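Local coordinates for protein alginase (Pseudoalteromonas, PDB 4Q8K) that probably cleaves the polyuronic acid alginate by beta-elimination, as a bacterial lyase of polysaccharide lyase family 18, at residues T202-V207 against V289-G294; F208-K213 against T360-T365; I224-A229 against Y316-N321; V262-T267 against N303-P308. All coordinates share one frame; numbering follows the deposited sequence.

Contact 1: T202-V207 against V289-G294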
loop_
_atom_site.group_PDB
_atom_site.type_symbol
_atom_site.label_atom_id
_atom_site.label_comp_id
_atom_site.label_asym_id
_atom_site.label_seq_id
_atom_site.Cartn_x
_atom_site.Cartn_y
_atom_site.Cartn_z
ATOM N N THR A 202 9.362 -13.221 11.196
ATOM C CA THR A 202 9.419 -13.687 12.578
ATOM C C THR A 202 10.615 -13.146 13.364
ATOM O O THR A 202 10.800 -13.489 14.531
ATOM C CB THR A 202 9.469 -15.227 12.637
ATOM O OG1 THR A 202 10.521 -15.703 11.789
ATOM C CG2 THR A 202 8.143 -15.822 12.180
ATOM N N GLN A 203 11.429 -12.311 12.733
ATOM C CA GLN A 203 12.604 -11.777 13.403
ATOM C C GLN A 203 12.542 -10.292 13.680
ATOM O O GLN A 203 13.531 -9.699 14.091
ATOM C CB GLN A 203 13.871 -12.098 12.611
ATOM C CG GLN A 203 14.175 -13.573 12.533
ATOM C CD GLN A 203 15.439 -13.845 11.763
ATOM O OE1 GLN A 203 15.652 -13.285 10.684
ATOM N NE2 GLN A 203 16.304 -14.692 12.319
ATOM N N THR A 204 11.404 -9.646 13.440
ATOM C CA THR A 204 11.246 -8.255 13.823
ATOM C C THR A 204 9.974 -7.914 14.517
ATOM O O THR A 204 8.974 -8.510 14.287
ATOM C CB THR A 204 11.261 -7.262 12.633
ATOM O OG1 THR A 204 10.290 -7.637 11.669
ATOM C CG2 THR A 204 12.548 -7.261 11.980
ATOM N N TYR A 205 10.033 -6.847 15.286
ATOM C CA TYR A 205 8.866 -6.191 15.793
ATOM C C TYR A 205 8.796 -4.820 15.107
ATOM O O TYR A 205 9.643 -4.016 15.301
ATOM C CB TYR A 205 8.909 -6.067 17.326
ATOM C CG TYR A 205 7.743 -5.329 17.889
ATOM C CD1 TYR A 205 6.545 -5.954 18.117
ATOM C CD2 TYR A 205 7.829 -4.002 18.151
ATOM C CE1 TYR A 205 5.480 -5.271 18.607
ATOM C CE2 TYR A 205 6.764 -3.316 18.628
ATOM C CZ TYR A 205 5.601 -3.962 18.853
ATOM O OH TYR A 205 4.570 -3.253 19.315
ATOM N N GLU A 206 7.792 -4.609 14.272
ATOM C CA GLU A 206 7.602 -3.345 13.575
ATOM C C GLU A 206 6.255 -2.753 13.832
ATOM O O GLU A 206 5.283 -3.442 13.868
ATOM C CB GLU A 206 7.572 -3.512 12.084
ATOM C CG GLU A 206 8.694 -4.166 11.429
ATOM C CD GLU A 206 8.350 -4.455 9.975
ATOM O OE1 GLU A 206 8.587 -3.570 9.170
ATOM O OE2 GLU A 206 7.874 -5.550 9.696
ATOM N N VAL A 207 6.226 -1.447 13.925
ATOM C CA VAL A 207 4.976 -0.727 14.040
ATOM C C VAL A 207 5.008 0.432 13.057
ATOM O O VAL A 207 5.943 1.240 13.080
ATOM C CB VAL A 207 4.791 -0.153 15.453
ATOM C CG1 VAL A 207 3.515 0.672 15.531
ATOM C CG2 VAL A 207 4.783 -1.277 16.499
ATOM N N VAL A 289 -0.240 -0.568 11.400
ATOM C CA VAL A 289 0.177 -1.897 10.992
ATOM C C VAL A 289 1.255 -2.366 11.946
ATOM O O VAL A 289 2.266 -1.688 12.124
ATOM C CB VAL A 289 0.751 -1.887 9.556
ATOM C CG1 VAL A 289 1.199 -3.275 9.150
ATOM C CG2 VAL A 289 -0.287 -1.355 8.584
ATOM N N VAL A 290 1.033 -3.520 12.561
ATOM C CA VAL A 290 2.013 -4.091 13.473
ATOM C C VAL A 290 2.441 -5.468 13.007
ATOM O O VAL A 290 1.603 -6.311 12.695
ATOM C CB VAL A 290 1.440 -4.219 14.899
ATOM C CG1 VAL A 290 2.502 -4.757 15.843
ATOM C CG2 VAL A 290 0.899 -2.875 15.379
ATOM N N ASN A 291 3.749 -5.689 12.940
ATOM C CA ASN A 291 4.283 -7.016 12.744
ATOM C C ASN A 291 4.966 -7.437 14.027
ATOM O O ASN A 291 6.089 -7.022 14.284
ATOM C CB ASN A 291 5.311 -7.056 11.621
ATOM C CG ASN A 291 6.020 -8.394 11.548
ATOM O OD1 ASN A 291 5.483 -9.422 11.978
ATOM N ND2 ASN A 291 7.234 -8.390 11.021
ATOM N N ASN A 292 4.281 -8.239 14.829
ATOM C CA ASN A 292 4.838 -8.751 16.077
ATOM C C ASN A 292 5.491 -10.113 15.848
ATOM O O ASN A 292 4.888 -11.143 16.121
ATOM C CB ASN A 292 3.732 -8.855 17.135
ATOM C CG ASN A 292 4.262 -9.284 18.488
ATOM O OD1 ASN A 292 5.464 -9.236 18.736
ATOM N ND2 ASN A 292 3.363 -9.711 19.371
ATOM N N TYR A 293 6.713 -10.106 15.322
ATOM C CA TYR A 293 7.461 -11.331 15.046
ATOM C C TYR A 293 6.645 -12.386 14.289
ATOM O O TYR A 293 6.661 -13.574 14.630
ATOM C CB TYR A 293 8.040 -11.913 16.352
ATOM C CG TYR A 293 8.988 -10.962 17.056
ATOM C CD1 TYR A 293 10.327 -10.899 16.700
ATOM C CD2 TYR A 293 8.538 -10.117 18.066
ATOM C CE1 TYR A 293 11.193 -10.030 17.334
ATOM C CE2 TYR A 293 9.402 -9.249 18.711
ATOM C CZ TYR A 293 10.729 -9.206 18.334
ATOM O OH TYR A 293 11.596 -8.334 18.957
ATOM N N GLY A 294 5.926 -11.943 13.261
ATOM C CA GLY A 294 5.223 -12.860 12.381
ATOM C C GLY A 294 3.716 -12.827 12.562
ATOM O O GLY A 294 2.979 -13.391 11.759
#
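The phenol ring of Y293 lies against the backbone of 202-207. One of its faces carries the carbonyl carbon of T204, 3.7 Å above the plane and displaced toward the rim, together with Y205 N, while T202 O sits at the ring edge, 3.4 Å from Y293 CD1. Y205 has its CG anti to the backbone N (chi1 177°); N292 OD1 lies at the edge of its ring, 3.5 Å from Y205 CD1, and the ring and amide planes stand 85° apart. Its CB rests 3.5 Å from Y293 CE2. The Y293 ring thus covers the T204-Y205 peptide on one face, and such a flat residue suits a partly exposed strand end.

The reverse side is polar and buried. N291 ND2 donates to E206 OE2 (3.2 Å), which lies close to the amide plane and accepts through its anti lone pair. With H227 NE2 at the same oxygen and Y364 OH at E206 OE1, the carboxylate takes part in three hydrogen bonds, two at OE2 and one at OE1. N291 OD1 meanwhile accepts from G294 N (2.9 Å), an Asx motif at the strand end; ND2 is also hydrogen-bonded to M201 O. The backbone angles of G294 call for glycine, since any CB would be jammed against the carbonyl O of Y293.

E206 and N291 form an antiparallel hydrogen-bonded pair, with E206 N to N291 O at 3.0 Å. Strand 284-292 flanks 204-216 on one edge and strand 355-368 on the other. From the second sheet, strand 221-228 touches V289 and N291, and strand 316-319 touches E206 and V289.

Contact 2: F208-K213 against T360-T365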
loop_
_atom_site.group_PDB
_atom_site.type_symbol
_atom_site.label_atom_id
_atom_site.label_comp_id
_atom_site.label_asym_id
_atom_site.label_seq_id
_atom_site.Cartn_x
_atom_site.Cartn_y
_atom_site.Cartn_z
ATOM N N PHE A 208 4.007 0.506 12.183
ATOM C CA PHE A 208 3.839 1.661 11.317
ATOM C C PHE A 208 2.478 2.262 11.614
ATOM O O PHE A 208 1.477 1.545 11.681
ATOM C CB PHE A 208 3.929 1.266 9.836
ATOM C CG PHE A 208 3.629 2.400 8.880
ATOM C CD1 PHE A 208 4.632 3.246 8.460
ATOM C CD2 PHE A 208 2.339 2.608 8.398
ATOM C CE1 PHE A 208 4.364 4.291 7.569
ATOM C CE2 PHE A 208 2.059 3.643 7.527
ATOM C CZ PHE A 208 3.078 4.488 7.108
ATOM N N GLU A 209 2.449 3.572 11.829
ATOM C CA GLU A 209 1.199 4.280 12.020
ATOM C C GLU A 209 1.220 5.558 11.205
ATOM O O GLU A 209 2.258 6.209 11.091
ATOM C CB GLU A 209 0.953 4.595 13.499
ATOM C CG GLU A 209 -0.420 5.211 13.766
ATOM C CD GLU A 209 -0.885 5.059 15.205
ATOM O OE1 GLU A 209 -0.089 4.619 16.063
ATOM O OE2 GLU A 209 -2.064 5.374 15.472
ATOM N N ALA A 210 0.073 5.901 10.632
ATOM C CA ALA A 210 -0.064 7.119 9.860
ATOM C C ALA A 210 -1.518 7.571 9.824
ATOM O O ALA A 210 -2.445 6.755 9.904
ATOM C CB ALA A 210 0.464 6.909 8.452
ATOM N N THR A 211 -1.701 8.880 9.752
ATOM C CA THR A 211 -2.976 9.489 9.423
ATOM C C THR A 211 -2.994 9.619 7.899
ATOM O O THR A 211 -2.121 10.272 7.304
ATOM C CB THR A 211 -3.096 10.870 10.094
ATOM O OG1 THR A 211 -3.168 10.698 11.515
ATOM C CG2 THR A 211 -4.328 11.623 9.618
ATOM N N VAL A 212 -3.969 8.970 7.271
ATOM C CA VAL A 212 -3.979 8.820 5.825
ATOM C C VAL A 212 -5.180 9.488 5.175
ATOM O O VAL A 212 -6.324 9.121 5.441
ATOM C CB VAL A 212 -3.990 7.320 5.410
ATOM C CG1 VAL A 212 -3.905 7.189 3.888
ATOM C CG2 VAL A 212 -2.862 6.557 6.073
ATOM N N LYS A 213 -4.911 10.456 4.304
ATOM C CA LYS A 213 -5.971 11.072 3.508
ATOM C C LYS A 213 -5.855 10.558 2.079
ATOM O O LYS A 213 -4.758 10.476 1.532
ATOM C CB LYS A 213 -5.868 12.598 3.562
ATOM C CG LYS A 213 -6.898 13.343 2.723
ATOM C CD LYS A 213 -6.698 14.858 2.823
ATOM C CE LYS A 213 -7.623 15.608 1.869
ATOM N NZ LYS A 213 -7.516 17.095 1.988
ATOM N N THR A 360 0.309 11.888 7.311
ATOM C CA THR A 360 0.761 12.770 8.370
ATOM C C THR A 360 0.796 11.983 9.680
ATOM O O THR A 360 0.349 10.827 9.734
ATOM C CB THR A 360 -0.191 13.964 8.542
ATOM O OG1 THR A 360 -1.538 13.486 8.660
ATOM C CG2 THR A 360 -0.092 14.920 7.338
ATOM N N ASN A 361 1.322 12.606 10.735
ATOM C CA ASN A 361 1.465 11.933 12.024
ATOM C C ASN A 361 2.015 10.531 11.826
ATOM O O ASN A 361 1.430 9.549 12.284
ATOM C CB ASN A 361 0.125 11.846 12.747
ATOM C CG ASN A 361 -0.511 13.197 12.969
ATOM O OD1 ASN A 361 -1.730 13.344 12.855
ATOM N ND2 ASN A 361 0.306 14.196 13.280
ATOM N N VAL A 362 3.135 10.442 11.129
ATOM C CA VAL A 362 3.700 9.159 10.773
ATOM C C VAL A 362 4.711 8.692 11.812
ATOM O O VAL A 362 5.525 9.481 12.291
ATOM C CB VAL A 362 4.386 9.244 9.407
ATOM C CG1 VAL A 362 4.939 7.891 8.993
ATOM C CG2 VAL A 362 3.397 9.770 8.372
ATOM N N SER A 363 4.651 7.414 12.164
ATOM C CA SER A 363 5.701 6.809 12.972
ATOM C C SER A 363 6.076 5.424 12.457
ATOM O O SER A 363 5.264 4.715 11.874
ATOM C CB SER A 363 5.313 6.763 14.454
ATOM O OG SER A 363 4.123 6.025 14.641
ATOM N N TYR A 364 7.329 5.070 12.621
ATOM C CA TYR A 364 7.794 3.754 12.282
ATOM C C TYR A 364 8.830 3.306 13.278
ATOM O O TYR A 364 9.743 4.009 13.550
ATOM C CB TYR A 364 8.387 3.691 10.875
ATOM C CG TYR A 364 8.825 2.333 10.497
ATOM C CD1 TYR A 364 7.933 1.360 10.141
ATOM C CD2 TYR A 364 10.145 2.000 10.527
ATOM C CE1 TYR A 364 8.362 0.109 9.795
ATOM C CE2 TYR A 364 10.580 0.760 10.205
ATOM C CZ TYR A 364 9.701 -0.191 9.843
ATOM O OH TYR A 364 10.177 -1.423 9.560
ATOM N N THR A 365 8.644 2.126 13.827
ATOM C CA THR A 365 9.660 1.528 14.668
ATOM C C THR A 365 9.956 0.139 14.213
ATOM O O THR A 365 9.098 -0.560 13.765
ATOM C CB THR A 365 9.252 1.462 16.151
ATOM O OG1 THR A 365 8.288 0.450 16.312
ATOM C CG2 THR A 365 8.686 2.716 16.631
HETATM O O HOH W 1 -2.846 12.811 6.305
HETATM O O HOH W 2 -1.450 8.695 12.949
#
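F208 opens the contact by meeting V362 and Y364 with its ring. CE1 touches V362 CG1 at 3.9 Å, and the F208 and Y364 side chains cross at about a right angle, with Y364 CD1 at the edge of the F208 ring. A flat hydrocarbon suits this buried face, where F317 and F319 of the facing sheet also meet the ring; the hydroxyl of Y364 is satisfied by E206 and R366.

E209 follows on the other face. Its backbone pairs with S363 in both directions, E209 N to S363 O at 3.0 Å and S363 N to E209 O at 2.9 Å. Its CB passes the small S363 OG, while the carboxylate runs on to N286. A210 has its methyl 4.1 Å from V362 CG2 and also touching M359, so a small residue suits this place. Here the register shifts by one residue, a beta bulge that accommodates N361, whose backbone turns left-handed (phi 44°).

T211 then resumes the pairing with T360, T211 N to T360 O at 2.8 Å. Its OG1 lies anti to the carbonyl carbon (chi1 -67°), 3.3 Å from N361 OD1. One water bridges T211 O and T360 OG1; another joins T211 OG1 to N361 O.

The chemistry divides by face: the F208 side is mainly apolar, apart from the Y364 hydroxyl, while the other carries hydroxyls, an amide, the E209 carboxylate and waters. Where the register slips and the chain turns its corner, the two waters take part in linking the strands.

Contact 3: I224-A229 against Y316-N321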
loop_
_atom_site.group_PDB
_atom_site.type_symbol
_atom_site.label_atom_id
_atom_site.label_comp_id
_atom_site.label_asym_id
_atom_site.label_seq_id
_atom_site.Cartn_x
_atom_site.Cartn_y
_atom_site.Cartn_z
ATOM N N ILE A 224 -1.558 0.758 -0.181
ATOM C CA ILE A 224 -0.937 1.875 0.545
ATOM C C ILE A 224 0.065 1.405 1.601
ATOM O O ILE A 224 0.798 2.210 2.168
ATOM C CB ILE A 224 -1.974 2.826 1.217
ATOM C CG1 ILE A 224 -2.779 2.107 2.302
ATOM C CG2 ILE A 224 -2.919 3.462 0.182
ATOM C CD1 ILE A 224 -3.640 3.044 3.110
ATOM N N SER A 225 0.081 0.107 1.859
ATOM C CA SER A 225 1.104 -0.478 2.723
ATOM C C SER A 225 1.163 -1.982 2.495
ATOM O O SER A 225 0.148 -2.619 2.228
ATOM C CB SER A 225 0.860 -0.117 4.197
ATOM O OG SER A 225 -0.193 -0.883 4.754
ATOM N N GLN A 226 2.352 -2.559 2.586
ATOM C CA GLN A 226 2.478 -3.992 2.392
ATOM C C GLN A 226 3.770 -4.562 2.950
ATOM O O GLN A 226 4.796 -3.882 2.993
ATOM C CB GLN A 226 2.360 -4.361 0.914
ATOM C CG GLN A 226 3.425 -3.752 0.048
ATOM C CD GLN A 226 3.297 -4.209 -1.383
ATOM O OE1 GLN A 226 3.537 -5.376 -1.697
ATOM N NE2 GLN A 226 2.920 -3.294 -2.259
ATOM N N HIS A 227 3.701 -5.815 3.385
ATOM C CA HIS A 227 4.900 -6.589 3.631
ATOM C C HIS A 227 5.137 -7.412 2.374
ATOM O O HIS A 227 4.271 -8.163 1.934
ATOM C CB HIS A 227 4.751 -7.480 4.870
ATOM C CG HIS A 227 4.867 -6.731 6.163
ATOM N ND1 HIS A 227 3.772 -6.231 6.838
ATOM C CD2 HIS A 227 5.954 -6.371 6.889
ATOM C CE1 HIS A 227 4.178 -5.610 7.931
ATOM N NE2 HIS A 227 5.498 -5.680 7.987
ATOM N N HIS A 228 6.307 -7.243 1.779
ATOM C CA HIS A 228 6.638 -7.911 0.533
ATOM C C HIS A 228 7.567 -9.088 0.829
ATOM O O HIS A 228 8.401 -9.014 1.740
ATOM C CB HIS A 228 7.314 -6.903 -0.395
ATOM C CG HIS A 228 7.448 -7.363 -1.810
ATOM N ND1 HIS A 228 6.703 -6.822 -2.841
ATOM C CD2 HIS A 228 8.261 -8.282 -2.379
ATOM C CE1 HIS A 228 7.042 -7.402 -3.976
ATOM N NE2 HIS A 228 7.986 -8.293 -3.725
ATOM N N ALA A 229 7.414 -10.176 0.080
ATOM C CA ALA A 229 8.303 -11.327 0.215
ATOM C C ALA A 229 9.611 -11.094 -0.545
ATOM O O ALA A 229 9.729 -10.120 -1.285
ATOM C CB ALA A 229 7.616 -12.578 -0.286
ATOM N N TYR A 316 10.083 -7.410 3.672
ATOM C CA TYR A 316 10.231 -5.969 3.787
ATOM C C TYR A 316 8.925 -5.211 3.694
ATOM O O TYR A 316 8.061 -5.529 2.882
ATOM C CB TYR A 316 11.274 -5.426 2.798
ATOM C CG TYR A 316 11.024 -5.619 1.308
ATOM C CD1 TYR A 316 11.103 -6.882 0.727
ATOM C CD2 TYR A 316 10.771 -4.528 0.477
ATOM C CE1 TYR A 316 10.910 -7.055 -0.646
ATOM C CE2 TYR A 316 10.588 -4.697 -0.889
ATOM C CZ TYR A 316 10.658 -5.960 -1.437
ATOM O OH TYR A 316 10.477 -6.135 -2.792
ATOM N N PHE A 317 8.801 -4.218 4.563
ATOM C CA PHE A 317 7.639 -3.361 4.614
ATOM C C PHE A 317 7.757 -2.236 3.587
ATOM O O PHE A 317 8.849 -1.695 3.373
ATOM C CB PHE A 317 7.499 -2.762 6.014
ATOM C CG PHE A 317 6.257 -1.931 6.199
ATOM C CD1 PHE A 317 5.012 -2.530 6.208
ATOM C CD2 PHE A 317 6.340 -0.563 6.390
ATOM C CE1 PHE A 317 3.861 -1.773 6.384
ATOM C CE2 PHE A 317 5.203 0.203 6.564
ATOM C CZ PHE A 317 3.955 -0.409 6.568
ATOM N N LYS A 318 6.632 -1.896 2.958
ATOM C CA LYS A 318 6.557 -0.745 2.067
ATOM C C LYS A 318 5.299 0.050 2.356
ATOM O O LYS A 318 4.306 -0.497 2.851
ATOM C CB LYS A 318 6.522 -1.187 0.595
ATOM C CG LYS A 318 7.454 -2.325 0.254
ATOM C CD LYS A 318 7.619 -2.482 -1.254
ATOM C CE LYS A 318 6.345 -2.960 -1.922
ATOM N NZ LYS A 318 6.544 -3.063 -3.414
ATOM N N PHE A 319 5.315 1.335 2.029
ATOM C CA PHE A 319 4.096 2.124 2.175
ATOM C C PHE A 319 4.140 3.299 1.212
ATOM O O PHE A 319 5.218 3.707 0.779
ATOM C CB PHE A 319 3.938 2.602 3.621
ATOM C CG PHE A 319 4.967 3.610 4.037
ATOM C CD1 PHE A 319 6.210 3.197 4.493
ATOM C CD2 PHE A 319 4.694 4.959 3.974
ATOM C CE1 PHE A 319 7.167 4.128 4.874
ATOM C CE2 PHE A 319 5.647 5.897 4.356
ATOM C CZ PHE A 319 6.881 5.473 4.809
ATOM N N GLY A 320 2.964 3.818 0.875
ATOM C CA GLY A 320 2.828 4.911 -0.071
ATOM C C GLY A 320 1.582 4.739 -0.917
ATOM O O GLY A 320 0.480 4.554 -0.402
ATOM N N ASN A 321 1.744 4.794 -2.231
ATOM C CA ASN A 321 0.585 4.695 -3.096
ATOM C C ASN A 321 1.009 3.926 -4.331
ATOM O O ASN A 321 1.692 4.468 -5.210
ATOM C CB ASN A 321 0.071 6.102 -3.426
ATOM C CG ASN A 321 -1.128 6.097 -4.364
ATOM O OD1 ASN A 321 -1.509 5.060 -4.900
ATOM N ND2 ASN A 321 -1.705 7.270 -4.582
HETATM O O HOH W 3 4.980 -4.905 -4.923
#
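H227 and F317 meet on the tightly packed inner face of this antiparallel pair. F317 CD1 sits over one face of the H227 imidazole, 3.6 Å above its plane and toward the rim, with the two rings oblique at 52°. F317 CZ lies 3.9 Å from S225 CB, a small residue that leaves room for the ring. H227 ND1 bonds to S236, which together with the bond to E206 fixes the ring's rotation. Q226 and K318, on the other face, are also buried and close-packed: the K318 chain bends (chi3 -68°) and lays CE 3.3 Å from Q226 CD, while NZ forms a salt bridge with E190.

The looser part is the partly exposed end at H228 and Y316. H228 CB makes a CH-pi contact 3.7 Å from the centroid of the Y316 ring, whose OH stands over the imidazole face, 3.1 Å from H228 CD2; R198 makes a cation-pi contact with the same ring. An alanine in place of Y316 would probably leave the H228 imidazole freer to turn and R198 without its aromatic partner. A water accepts from K318 NZ at 2.8 Å and weakly from H228 ND1.

A sulfate ion beside H228, probably from the crystallisation liquor, is compatible with, but does not prove, a place for anionic groups such as a polyuronate's.

Contact 4: V262-T267 against N303-P308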
loop_
_atom_site.group_PDB
_atom_site.type_symbol
_atom_site.label_atom_id
_atom_site.label_comp_id
_atom_site.label_asym_id
_atom_site.label_seq_id
_atom_site.Cartn_x
_atom_site.Cartn_y
_atom_site.Cartn_z
ATOM N N VAL A 262 -7.768 -5.338 4.157
ATOM C CA VAL A 262 -6.459 -5.934 4.231
ATOM C C VAL A 262 -6.494 -7.370 3.739
ATOM O O VAL A 262 -7.479 -8.091 3.938
ATOM C CB VAL A 262 -5.909 -5.866 5.675
ATOM C CG1 VAL A 262 -6.830 -6.638 6.628
ATOM C CG2 VAL A 262 -4.495 -6.416 5.720
ATOM N N ARG A 263 -5.429 -7.787 3.066
ATOM C CA ARG A 263 -5.217 -9.207 2.814
ATOM C C ARG A 263 -3.952 -9.609 3.536
ATOM O O ARG A 263 -2.917 -8.935 3.403
ATOM C CB ARG A 263 -5.031 -9.482 1.322
ATOM C CG ARG A 263 -6.288 -9.317 0.507
ATOM C CD ARG A 263 -6.034 -9.532 -0.979
ATOM N NE ARG A 263 -7.308 -9.719 -1.662
ATOM C CZ ARG A 263 -7.857 -10.909 -1.868
ATOM N NH1 ARG A 263 -7.224 -12.002 -1.463
ATOM N NH2 ARG A 263 -9.035 -11.003 -2.471
ATOM N N LEU A 264 -4.047 -10.708 4.280
ATOM C CA LEU A 264 -2.929 -11.294 5.012
ATOM C C LEU A 264 -2.707 -12.731 4.565
ATOM O O LEU A 264 -3.629 -13.547 4.592
ATOM C CB LEU A 264 -3.207 -11.276 6.521
ATOM C CG LEU A 264 -3.441 -9.898 7.137
ATOM C CD1 LEU A 264 -3.805 -10.030 8.628
ATOM C CD2 LEU A 264 -2.206 -9.031 6.961
ATOM N N ARG A 265 -1.481 -13.056 4.168
ATOM C CA ARG A 265 -1.191 -14.423 3.750
ATOM C C ARG A 265 -0.894 -15.321 4.954
ATOM O O ARG A 265 0.103 -15.128 5.646
ATOM C CB ARG A 265 -0.023 -14.440 2.766
ATOM C CG ARG A 265 0.131 -15.757 2.032
ATOM C CD ARG A 265 1.121 -15.641 0.866
ATOM N NE ARG A 265 0.695 -14.706 -0.181
ATOM C CZ ARG A 265 -0.198 -14.992 -1.128
ATOM N NH1 ARG A 265 -0.518 -14.087 -2.045
ATOM N NH2 ARG A 265 -0.779 -16.184 -1.158
ATOM N N ASN A 266 -1.759 -16.296 5.210
ATOM C CA ASN A 266 -1.579 -17.145 6.387
ATOM C C ASN A 266 -0.442 -18.167 6.263
ATOM O O ASN A 266 0.252 -18.220 5.241
ATOM C CB ASN A 266 -2.904 -17.789 6.846
ATOM C CG ASN A 266 -3.474 -18.800 5.845
ATOM O OD1 ASN A 266 -4.696 -18.958 5.747
ATOM N ND2 ASN A 266 -2.605 -19.505 5.135
ATOM N N THR A 267 -0.249 -18.965 7.310
ATOM C CA THR A 267 0.863 -19.908 7.372
ATOM C C THR A 267 0.706 -21.059 6.380
ATOM O O THR A 267 1.664 -21.775 6.100
ATOM C CB THR A 267 1.060 -20.480 8.800
ATOM O OG1 THR A 267 -0.152 -21.099 9.248
ATOM C CG2 THR A 267 1.451 -19.382 9.768
ATOM N N ASN A 303 -11.390 -0.641 13.530
ATOM C CA ASN A 303 -11.503 -2.071 13.294
ATOM C C ASN A 303 -10.138 -2.716 13.161
ATOM O O ASN A 303 -9.263 -2.192 12.469
ATOM C CB ASN A 303 -12.312 -2.348 12.018
ATOM C CG ASN A 303 -13.783 -2.006 12.171
ATOM O OD1 ASN A 303 -14.391 -1.395 11.283
ATOM N ND2 ASN A 303 -14.365 -2.402 13.291
ATOM N N SER A 304 -9.950 -3.853 13.826
ATOM C CA SER A 304 -8.675 -4.560 13.769
ATOM C C SER A 304 -8.830 -5.990 13.289
ATOM O O SER A 304 -9.823 -6.657 13.586
ATOM C CB SER A 304 -7.987 -4.578 15.136
ATOM O OG SER A 304 -7.840 -3.280 15.672
ATOM N N PHE A 305 -7.829 -6.446 12.547
ATOM C CA PHE A 305 -7.720 -7.834 12.138
ATOM C C PHE A 305 -6.241 -8.194 12.090
ATOM O O PHE A 305 -5.420 -7.388 11.646
ATOM C CB PHE A 305 -8.372 -8.035 10.761
ATOM C CG PHE A 305 -8.246 -9.438 10.225
ATOM C CD1 PHE A 305 -8.922 -10.485 10.824
ATOM C CD2 PHE A 305 -7.451 -9.707 9.119
ATOM C CE1 PHE A 305 -8.806 -11.776 10.338
ATOM C CE2 PHE A 305 -7.330 -11.002 8.626
ATOM C CZ PHE A 305 -8.013 -12.032 9.226
ATOM N N GLY A 306 -5.912 -9.403 12.538
ATOM C CA GLY A 306 -4.549 -9.896 12.496
ATOM C C GLY A 306 -4.457 -11.404 12.625
ATOM O O GLY A 306 -5.297 -12.017 13.289
ATOM N N ILE A 307 -3.432 -11.989 12.003
ATOM C CA ILE A 307 -3.142 -13.418 12.089
ATOM C C ILE A 307 -1.639 -13.669 11.989
ATOM O O ILE A 307 -0.884 -12.794 11.562
ATOM C CB ILE A 307 -3.788 -14.216 10.930
ATOM C CG1 ILE A 307 -3.197 -13.766 9.589
ATOM C CG2 ILE A 307 -5.309 -14.100 10.960
ATOM C CD1 ILE A 307 -3.776 -14.487 8.406
ATOM N N PRO A 308 -1.197 -14.873 12.380
ATOM C CA PRO A 308 0.179 -15.252 12.049
ATOM C C PRO A 308 0.278 -15.373 10.534
ATOM O O PRO A 308 -0.656 -15.866 9.910
ATOM C CB PRO A 308 0.337 -16.629 12.709
ATOM C CG PRO A 308 -0.722 -16.664 13.796
ATOM C CD PRO A 308 -1.874 -15.887 13.210
HETATM O O HOH W 4 -1.902 -18.228 9.817
#
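L264 and F305 pass alongside one another, pointing opposite ways, in the middle of a largely apolar interface: L264 CD1 lies 3.7 Å from F305 CE2. V262 CG1 reaches the same ring at F305 CD2, 4.0 Å away. Next along, I307 inserts its longer branch. CG1 stands between the backbone N and carbonyl carbon (chi1 63°) and CD1 continues extended, touching L264 CB and N266 CB, each at 3.8 Å. An alanine at I307 would probably open a gap beside L264 and leave N266 CB without its apolar neighbour. At the solvent end the chains are joined by a water, which donates to P308 O (2.7 Å) and accepts from T267 N (3.1 Å), while T267 CG2 grazes P308 CB.

Around this shell, F305 stacks on F274, and E272 lines both F305 and I307. V296 and V298 pack on L264 and V262 from strand 295-300. Backbone bonds of V262 to F274 and of L264 to E272 pair this strand with 271-280; V262 and L264 point toward 303-308.

The two strands run nearly parallel, at 11°, with a closest approach of the axes of 7.8 Å and no direct hydrogen bond between them. They belong to different sheets, 303-308 being an outermost strand of its own, that meet through contacting hydrocarbon side chains, the face-to-face packing of a beta-sandwich, consistent with the jelly-roll fold of alginate lyases in the concanavalin-like clan.

How the contacts relate
Contacts 1 and 2 occupy successive parts of strand 204-216, their centres 16 Å apart, while contact 3 belongs to the facing sheet, 13 Å from each. E206 ties all three together: its OE1 is 2.7 Å from Y364 OH of contact 2 and its OE2 is 2.9 Å from H227 NE2 of contact 3. A hydrophobic link between contacts 2 and 3 has F208 CZ 3.6 Å from F319 CD2. Contact 4 joins the same two sheets elsewhere; its centre is 12 Å from that of contact 1, which it brushes at P308 CB and G294 O (4.3 Å). The sulfate lies by contact 3, whose H228 face could border the substrate groove, though the ion probably comes from the crystallisation liquor.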